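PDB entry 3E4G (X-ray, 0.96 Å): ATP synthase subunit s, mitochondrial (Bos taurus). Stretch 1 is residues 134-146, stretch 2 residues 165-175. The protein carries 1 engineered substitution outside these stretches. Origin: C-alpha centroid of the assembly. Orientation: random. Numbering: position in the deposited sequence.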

# COMPACT_ATOMS: atom_id res chain seq x y z
N ALA A 134 -2.96 2.69 13.26
CA ALA A 134 -1.56 2.66 12.93
C ALA A 134 -1.14 3.74 11.87
O ALA A 134 -0.00 4.20 11.83
CB ALA A 134 -1.15 1.28 12.52
N LEU A 135 -2.10 4.09 11.01
CA LEU A 135 -1.82 5.07 9.93
C LEU A 135 -1.51 6.45 10.44
O LEU A 135 -1.06 7.30 9.64
CB LEU A 135 -2.97 5.10 8.93
CG LEU A 135 -3.32 3.71 8.35
CD1 LEU A 135 -4.61 3.86 7.49
CD2 LEU A 135 -2.09 3.10 7.57
N HIS A 136 -1.72 6.70 11.73
CA HIS A 136 -1.35 8.04 12.27
C HIS A 136 0.15 8.32 12.11
O HIS A 136 0.54 9.51 12.09
CB HIS A 136 -1.77 8.18 13.72
CG HIS A 136 -0.90 7.54 14.69
ND1 HIS A 136 -0.99 6.23 15.09
CD2 HIS A 136 0.05 8.12 15.45
CE1 HIS A 136 -0.04 6.02 16.01
NE2 HIS A 136 0.63 7.14 16.22
N HIS A 137 0.97 7.31 11.91
CA HIS A 137 2.41 7.57 11.68
C HIS A 137 2.66 8.21 10.33
O HIS A 137 3.78 8.72 10.11
CB HIS A 137 3.22 6.29 11.77
CG HIS A 137 3.24 5.75 13.15
ND1 HIS A 137 3.85 6.39 14.26
CD2 HIS A 137 2.68 4.65 13.62
CE1 HIS A 137 3.59 5.70 15.34
NE2 HIS A 137 3.00 4.57 14.98
N PHE A 138 1.71 8.19 9.40
CA PHE A 138 1.82 8.91 8.12
C PHE A 138 1.52 10.36 8.37
O PHE A 138 0.44 10.89 8.13
CB PHE A 138 0.93 8.26 7.06
CG PHE A 138 1.35 6.91 6.61
CD1 PHE A 138 2.60 6.34 6.87
CD2 PHE A 138 0.48 6.16 5.78
CE1 PHE A 138 2.96 5.15 6.33
CE2 PHE A 138 0.85 4.93 5.28
CZ PHE A 138 2.09 4.42 5.55
N ARG A 139 2.55 11.04 8.92
CA ARG A 139 2.38 12.39 9.50
C ARG A 139 2.05 13.42 8.49
O ARG A 139 1.62 14.52 8.84
CB ARG A 139 3.62 12.75 10.34
CG ARG A 139 4.92 12.76 9.57
CD ARG A 139 6.08 13.06 10.50
NE ARG A 139 7.40 13.02 9.83
CZ ARG A 139 8.10 11.93 9.67
NH1 ARG A 139 7.69 10.76 10.12
NH2 ARG A 139 9.24 11.97 8.97
N ASN A 140 2.30 13.16 7.18
CA ASN A 140 2.02 14.08 6.09
C ASN A 140 0.74 13.77 5.36
O ASN A 140 0.41 14.42 4.34
CB ASN A 140 3.18 14.10 5.11
CG ASN A 140 4.48 14.51 5.77
OD1 ASN A 140 5.47 13.72 5.71
ND2 ASN A 140 4.49 15.63 6.43
N LEU A 141 -0.04 12.79 5.85
CA LEU A 141 -1.26 12.39 5.15
C LEU A 141 -2.24 13.54 5.08
O LEU A 141 -2.55 14.18 6.10
CB LEU A 141 -1.89 11.18 5.85
CG LEU A 141 -2.70 10.20 4.98
CD1 LEU A 141 -1.73 9.47 4.00
CD2 LEU A 141 -3.38 9.22 5.89
N LYS A 142 -2.80 13.73 3.89
CA LYS A 142 -3.83 14.76 3.64
C LYS A 142 -5.18 14.17 3.34
O LYS A 142 -6.19 14.92 3.46
CB LYS A 142 -3.39 15.68 2.53
CG LYS A 142 -2.10 16.48 2.83
CD LYS A 142 -2.39 17.40 4.15
CE LYS A 142 -3.50 18.38 3.87
NZ LYS A 142 -3.37 19.52 4.83
N TYR A 143 -5.26 12.96 2.87
CA TYR A 143 -6.54 12.34 2.49
C TYR A 143 -6.53 10.88 2.93
O TYR A 143 -5.56 10.17 2.59
CB TYR A 143 -6.72 12.43 0.94
CG TYR A 143 -8.01 11.87 0.44
CD1 TYR A 143 -9.19 12.53 0.66
CD2 TYR A 143 -8.03 10.68 -0.26
CE1 TYR A 143 -10.38 12.01 0.14
CE2 TYR A 143 -9.23 10.20 -0.81
CZ TYR A 143 -10.38 10.87 -0.59
OH TYR A 143 -11.58 10.43 -1.18
N LEU A 144 -7.58 10.46 3.59
CA LEU A 144 -7.75 9.04 3.99
C LEU A 144 -9.21 8.72 3.73
O LEU A 144 -10.09 9.34 4.35
CB LEU A 144 -7.40 8.81 5.47
CG LEU A 144 -7.53 7.38 5.97
CD1 LEU A 144 -6.68 6.42 5.21
CD2 LEU A 144 -7.19 7.31 7.49
N PHE A 145 -9.44 7.74 2.90
CA PHE A 145 -10.79 7.28 2.54
C PHE A 145 -10.90 5.83 3.00
O PHE A 145 -10.11 4.97 2.57
CB PHE A 145 -10.97 7.37 1.02
CG PHE A 145 -12.23 6.79 0.47
CD1 PHE A 145 -13.43 6.88 1.13
CD2 PHE A 145 -12.17 6.10 -0.73
CE1 PHE A 145 -14.59 6.32 0.53
CE2 PHE A 145 -13.31 5.55 -1.32
CZ PHE A 145 -14.51 5.68 -0.65
N LEU A 146 -11.88 5.57 3.85
CA LEU A 146 -12.17 4.21 4.39
C LEU A 146 -13.58 3.83 3.97
O LEU A 146 -14.51 4.61 4.22
CB LEU A 146 -12.07 4.22 5.92
CG LEU A 146 -10.75 4.74 6.47
CD1 LEU A 146 -10.75 4.67 8.03
CD2 LEU A 146 -9.56 3.99 5.92
N SER A 165 -4.38 13.67 16.02
CA SER A 165 -3.05 13.25 15.54
C SER A 165 -2.75 13.80 14.18
O SER A 165 -1.57 13.90 13.82
CB SER A 165 -2.84 11.68 15.47
OG SER A 165 -3.81 10.99 14.67
N LEU A 166 -3.79 14.08 13.38
CA LEU A 166 -3.65 14.58 11.97
C LEU A 166 -4.76 15.63 11.71
O LEU A 166 -5.65 15.39 10.98
CB LEU A 166 -3.71 13.49 10.93
CG LEU A 166 -2.56 12.41 11.01
CD1 LEU A 166 -2.85 11.31 10.01
CD2 LEU A 166 -1.16 13.03 10.80
N PRO A 167 -4.68 16.80 12.40
CA PRO A 167 -5.79 17.79 12.27
C PRO A 167 -6.09 18.28 10.91
O PRO A 167 -7.22 18.76 10.61
CB PRO A 167 -5.35 18.90 13.15
CG PRO A 167 -3.93 18.71 13.28
CD PRO A 167 -3.61 17.30 13.27
N SER A 168 -5.09 18.17 10.02
CA SER A 168 -5.31 18.61 8.65
C SER A 168 -5.84 17.51 7.71
O SER A 168 -6.06 17.81 6.54
CB SER A 168 -4.12 19.29 8.09
OG SER A 168 -3.11 18.40 7.84
N LEU A 169 -6.00 16.30 8.23
CA LEU A 169 -6.43 15.18 7.43
C LEU A 169 -7.88 15.33 6.93
O LEU A 169 -8.77 15.64 7.76
CB LEU A 169 -6.33 13.88 8.26
CG LEU A 169 -6.72 12.60 7.58
CD1 LEU A 169 -5.84 12.37 6.32
CD2 LEU A 169 -6.87 11.50 8.61
N GLU A 170 -8.16 15.19 5.64
CA GLU A 170 -9.50 15.02 5.14
C GLU A 170 -9.80 13.53 5.25
O GLU A 170 -9.21 12.74 4.49
CB GLU A 170 -9.52 15.47 3.68
CG GLU A 170 -10.84 15.30 3.06
CD GLU A 170 -10.86 15.70 1.53
OE1 GLU A 170 -9.89 16.25 1.00
OE2 GLU A 170 -11.90 15.43 0.75
N LEU A 171 -10.70 13.18 6.18
CA LEU A 171 -11.04 11.78 6.45
C LEU A 171 -12.41 11.56 5.90
O LEU A 171 -13.39 12.19 6.37
CB LEU A 171 -11.00 11.54 8.05
CG LEU A 171 -11.38 10.12 8.51
CD1 LEU A 171 -10.36 9.07 8.05
CD2 LEU A 171 -11.53 10.10 10.01
N LYS A 172 -12.54 10.69 4.92
CA LYS A 172 -13.79 10.38 4.26
C LYS A 172 -14.14 8.97 4.68
O LYS A 172 -13.38 8.02 4.43
CB LYS A 172 -13.64 10.47 2.77
CG LYS A 172 -14.90 10.20 2.04
CD LYS A 172 -14.67 10.39 0.55
CE LYS A 172 -15.90 10.25 -0.21
NZ LYS A 172 -16.91 11.35 0.10
N LEU A 173 -15.30 8.81 5.31
CA LEU A 173 -15.73 7.51 5.86
C LEU A 173 -17.02 7.08 5.17
O LEU A 173 -18.05 7.84 5.23
CB LEU A 173 -15.99 7.60 7.34
CG LEU A 173 -14.78 8.00 8.20
CD1 LEU A 173 -15.17 7.97 9.69
CD2 LEU A 173 -13.55 7.12 7.92
N ASP A 174 -17.01 5.90 4.58
CA ASP A 174 -18.21 5.21 4.15
C ASP A 174 -18.26 3.87 4.88
O ASP A 174 -17.97 2.81 4.33
CB ASP A 174 -18.19 4.99 2.63
CG ASP A 174 -18.44 6.26 1.83
OD1 ASP A 174 -18.97 7.23 2.35
OD2 ASP A 174 -18.13 6.24 0.63
N LEU A 175 -18.55 3.97 6.16
CA LEU A 175 -18.47 2.81 7.05
C LEU A 175 -19.80 2.63 7.75
O LEU A 175 -20.47 3.61 8.13
CB LEU A 175 -17.39 3.03 8.13
CG LEU A 175 -15.94 3.18 7.65
CD1 LEU A 175 -15.05 3.50 8.83
CD2 LEU A 175 -15.48 1.95 6.91
O HOH W 1 -7.17 16.33 1.16

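Residues 143-146 and 170-174 run side by side as parallel strands, their axes 7° apart and 4.8 Å at closest approach. As parallel pairing requires, the hydrogen bonds alternate, each spanning residue using both its N and its O. Glu 170 N donates to Lys 142 O (3.0 Å), and Glu 170 O accepts from Leu 144 N (2.9 Å). Leu 144 O then takes Lys 172 N (2.9 Å), Lys 172 O takes Leu 146 N (2.9 Å), and Leu 146 O takes Asp 174 N (2.8 Å), the straightest of the five at 177°. Four of these carbonyls also accept CA-H...O contacts, among them Phe 145 CA to Lys 172 O (3.3 Å). Lys 142 O has a different second partner: a water that donates to it (2.9 Å) and to Glu 170 OE1 (2.7 Å), tying carboxylate to backbone.

Ahead of the strands, each stretch makes a type I turn closed by its own backbone, Leu 141 N to Phe 138 O (3.0 Å) and Leu 169 N to Leu 166 O (2.9 Å). Leu 166 points toward the first turn, its CD2 3.7 Å from Arg 139 O and its CD1 4.3 Å from Leu 141 CB. Leu 169 CD1 lies 4.0 Å from both Leu 141 CD2 and Leu 144 CB.

On the sheet face bearing Leu 144, Leu 146, Leu 171 and Leu 173, apolar contact dominates: Leu 144 CD2 meets Leu 171 CD1, and Leu 146 CD1 meets Leu 173 CD2, each at 3.7 Å. The other face pairs aromatic rings with charged side chains. Glu 170 CD approaches the edge of the Tyr 143 ring, 3.7 Å from CD1, while the aliphatic part of Lys 172 brings CG within 3.7 Å of Phe 145 CD1. Asp 174 OD2 sits at that ring's edge, 3.5 Å from Phe 145 CE1.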